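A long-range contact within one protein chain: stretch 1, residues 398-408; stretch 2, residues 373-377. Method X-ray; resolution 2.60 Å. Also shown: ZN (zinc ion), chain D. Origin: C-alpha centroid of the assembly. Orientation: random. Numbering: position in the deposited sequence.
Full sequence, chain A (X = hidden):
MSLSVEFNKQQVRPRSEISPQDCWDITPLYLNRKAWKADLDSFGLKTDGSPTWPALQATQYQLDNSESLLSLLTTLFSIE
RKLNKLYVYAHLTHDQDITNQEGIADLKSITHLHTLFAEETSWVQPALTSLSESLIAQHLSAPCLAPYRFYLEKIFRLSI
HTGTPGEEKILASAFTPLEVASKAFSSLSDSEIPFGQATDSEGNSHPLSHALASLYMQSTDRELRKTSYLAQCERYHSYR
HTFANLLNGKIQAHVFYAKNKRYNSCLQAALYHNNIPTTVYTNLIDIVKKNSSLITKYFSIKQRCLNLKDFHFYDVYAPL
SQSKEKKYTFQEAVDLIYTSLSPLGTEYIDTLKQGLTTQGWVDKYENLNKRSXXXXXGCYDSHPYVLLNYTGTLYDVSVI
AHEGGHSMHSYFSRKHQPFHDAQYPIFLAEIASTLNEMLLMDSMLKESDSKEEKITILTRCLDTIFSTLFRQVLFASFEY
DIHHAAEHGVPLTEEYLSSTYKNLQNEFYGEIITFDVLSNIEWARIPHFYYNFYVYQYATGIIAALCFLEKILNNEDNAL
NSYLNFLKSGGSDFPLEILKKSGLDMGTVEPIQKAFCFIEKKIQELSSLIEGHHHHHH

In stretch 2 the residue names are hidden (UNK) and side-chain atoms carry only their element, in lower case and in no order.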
# COMPACT_ATOMS: atom_id res chain seq x y z
N SER A 398 -1.06 17.53 -3.76
CA SER A 398 -1.25 16.16 -4.21
C SER A 398 -1.49 15.19 -3.03
O SER A 398 -2.13 14.14 -3.20
CB SER A 398 -0.06 15.71 -5.05
OG SER A 398 0.87 15.08 -4.21
N VAL A 399 -1.00 15.54 -1.86
CA VAL A 399 -1.25 14.74 -0.67
C VAL A 399 -2.75 14.83 -0.30
O VAL A 399 -3.38 13.84 0.08
CB VAL A 399 -0.32 15.16 0.51
CG1 VAL A 399 -0.80 14.61 1.82
CG2 VAL A 399 1.10 14.68 0.24
N ILE A 400 -3.33 16.02 -0.46
CA ILE A 400 -4.77 16.15 -0.35
C ILE A 400 -5.47 15.28 -1.39
O ILE A 400 -6.43 14.58 -1.07
CB ILE A 400 -5.22 17.58 -0.59
CG1 ILE A 400 -4.73 18.49 0.50
CG2 ILE A 400 -6.74 17.66 -0.67
CD1 ILE A 400 -5.08 19.93 0.23
N ALA A 401 -4.99 15.31 -2.64
CA ALA A 401 -5.57 14.48 -3.70
C ALA A 401 -5.44 13.00 -3.35
O ALA A 401 -6.38 12.22 -3.55
CB ALA A 401 -4.96 14.77 -5.06
N HIS A 402 -4.29 12.61 -2.81
CA HIS A 402 -4.06 11.22 -2.40
C HIS A 402 -4.99 10.80 -1.26
O HIS A 402 -5.73 9.81 -1.36
CB HIS A 402 -2.61 11.08 -1.97
CG HIS A 402 -2.18 9.68 -1.68
ND1 HIS A 402 -1.50 8.91 -2.61
CD2 HIS A 402 -2.27 8.93 -0.56
CE1 HIS A 402 -1.21 7.74 -2.07
NE2 HIS A 402 -1.68 7.72 -0.84
N GLU A 403 -4.96 11.57 -0.17
CA GLU A 403 -5.75 11.24 1.01
C GLU A 403 -7.24 11.39 0.71
O GLU A 403 -8.05 10.63 1.22
CB GLU A 403 -5.34 12.09 2.21
CG GLU A 403 -3.90 11.85 2.68
CD GLU A 403 -3.58 10.36 2.90
OE1 GLU A 403 -4.50 9.52 2.98
OE2 GLU A 403 -2.38 10.02 2.99
N GLY A 404 -7.59 12.36 -0.14
CA GLY A 404 -8.98 12.51 -0.60
C GLY A 404 -9.45 11.26 -1.34
O GLY A 404 -10.61 10.83 -1.22
N GLY A 405 -8.55 10.64 -2.08
CA GLY A 405 -8.84 9.38 -2.71
C GLY A 405 -9.19 8.27 -1.73
O GLY A 405 -10.25 7.64 -1.89
N HIS A 406 -8.32 8.01 -0.74
CA HIS A 406 -8.61 6.95 0.26
C HIS A 406 -9.91 7.27 0.93
O HIS A 406 -10.73 6.40 1.18
CB HIS A 406 -7.56 6.88 1.38
CG HIS A 406 -6.23 6.35 0.97
ND1 HIS A 406 -6.09 5.23 0.17
CD2 HIS A 406 -4.98 6.75 1.28
CE1 HIS A 406 -4.80 4.99 -0.01
NE2 HIS A 406 -4.11 5.90 0.64
N SER A 407 -10.07 8.55 1.25
CA SER A 407 -11.21 9.00 2.00
C SER A 407 -12.53 8.77 1.28
O SER A 407 -13.44 8.18 1.85
CB SER A 407 -11.02 10.47 2.38
OG SER A 407 -10.15 10.51 3.50
N MET A 408 -12.64 9.23 0.03
CA MET A 408 -13.82 8.97 -0.77
C MET A 408 -14.09 7.47 -0.95
O MET A 408 -15.24 7.01 -0.79
CB MET A 408 -13.75 9.72 -2.10
CG MET A 408 -13.82 11.24 -1.91
SD MET A 408 -15.39 11.81 -1.18
CE MET A 408 -16.43 11.85 -2.62
N UNK A 373 3.39 13.83 8.80
CA UNK A 373 2.94 13.29 7.52
C UNK A 373 1.44 13.44 7.31
O UNK A 373 0.88 14.48 7.64
N UNK A 374 0.81 12.38 6.79
CA UNK A 374 -0.61 12.42 6.39
C UNK A 374 -1.28 11.05 6.31
O UNK A 374 -0.61 10.03 6.10
c UNK A 374 -0.75 13.14 5.05
N UNK A 375 -2.60 11.03 6.48
CA UNK A 375 -3.37 9.80 6.35
C UNK A 375 -4.87 10.04 6.31
O UNK A 375 -5.34 11.15 6.54
o UNK A 375 -4.65 10.52 12.70
c UNK A 375 -2.54 9.53 9.86
c UNK A 375 -4.28 10.10 11.44
c UNK A 375 -3.49 9.27 8.86
c UNK A 375 -5.25 9.84 10.46
c UNK A 375 -4.85 9.43 9.18
c UNK A 375 -3.06 8.81 7.49
c UNK A 375 -2.93 9.94 11.14
N UNK A 376 -5.61 8.97 6.00
CA UNK A 376 -7.06 8.91 6.11
C UNK A 376 -7.42 7.83 7.08
O UNK A 376 -6.80 6.77 7.10
c UNK A 376 -7.68 8.53 4.78
o UNK A 376 -6.90 9.07 3.74
N UNK A 377 -8.44 8.07 7.88
CA UNK A 377 -8.85 7.09 8.85
C UNK A 377 -10.32 7.32 9.10
O UNK A 377 -10.95 8.12 8.42
c UNK A 377 -8.01 7.22 10.14
o UNK A 377 -8.43 6.30 11.13
ZN ZN D . -1.95 6.04 0.37

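Position 373 has backbone atoms and no side-chain atom at all, lies in the loop before the strand and makes no contact with the helix of stretch 1. It is therefore glycine, Gly-373. Its phi of 70° and psi of -137° suit that reading, because a positive phi by itself favours the residue that lacks a CB.

Position 374 carries a single carbon. The CA-to-CB bond points toward the helix, and this carbon lies 3.5 Å from CG1 of Val-399, an apolar contact at close packing distance. One carbon is the mark of alanine. Ala-374 suits the site because its small methyl packs against Val-399 while the backbone stays close to the helix, its carbonyl running past the carboxylate of Glu-403.

At position 375 the side chain is one carbon followed by a ring of six carbons bearing one oxygen. The CA-to-CB bond points away from the helix, and the nearest side-chain approach is CB to OE2 of Glu-403, 4.7 Å. The position meets stretch 1 through its backbone: its C is 3.4 Å from OE1 of Glu-403. The hydroxylated ring identifies tyrosine. Tyr-375 suits its place because the ring projects away from the helix, so its bulk does not intrude on the contact, and its hydroxyl is hydrogen-bonded elsewhere in the structure.

Position 376 has one carbon and then one oxygen, without a branch. Its CA-to-CB bond points toward the helix. The side-chain oxygen is 2.6 Å from OE1 of Glu-403 and 3.3 Å from CB of His-406, at the edge of the imidazole, near its plane; CB is 3.4 Å from OG of Ser-407. This is serine, and OG of Ser-376 donates a hydrogen bond to OE1 of Glu-403. A short polar side chain suits this place, since it can satisfy a buried carboxylate oxygen while fitting close to the helix.

Position 377 again shows one carbon and one oxygen. Its CA-to-CB bond points away, and CB is 7.7 Å from OG of Ser-407, so it makes no contact with the helix. It too is serine; a small side chain turned away is compatible with the site, but this contact does not demand Ser-377.

The helix and strand run nearly parallel, their axes 19° apart and 7.5 Å at closest approach. Val-399, Glu-403 and His-406 direct their CB atoms toward stretch 2, as expected from successive turns of one helical face. Glu-403 and Ser-376 form the polar centre, with the Val-399 and Ala-374 packing beside it. The helix also supplies zinc ligands: NE2 of His-402 at 2.1 Å and NE2 of His-406 at 2.2 Å from ZN. Ser-376 thus packs against a metal-binding histidine while bonding to the neighbouring glutamate.

Stretch 2 (373-377) GAYSS
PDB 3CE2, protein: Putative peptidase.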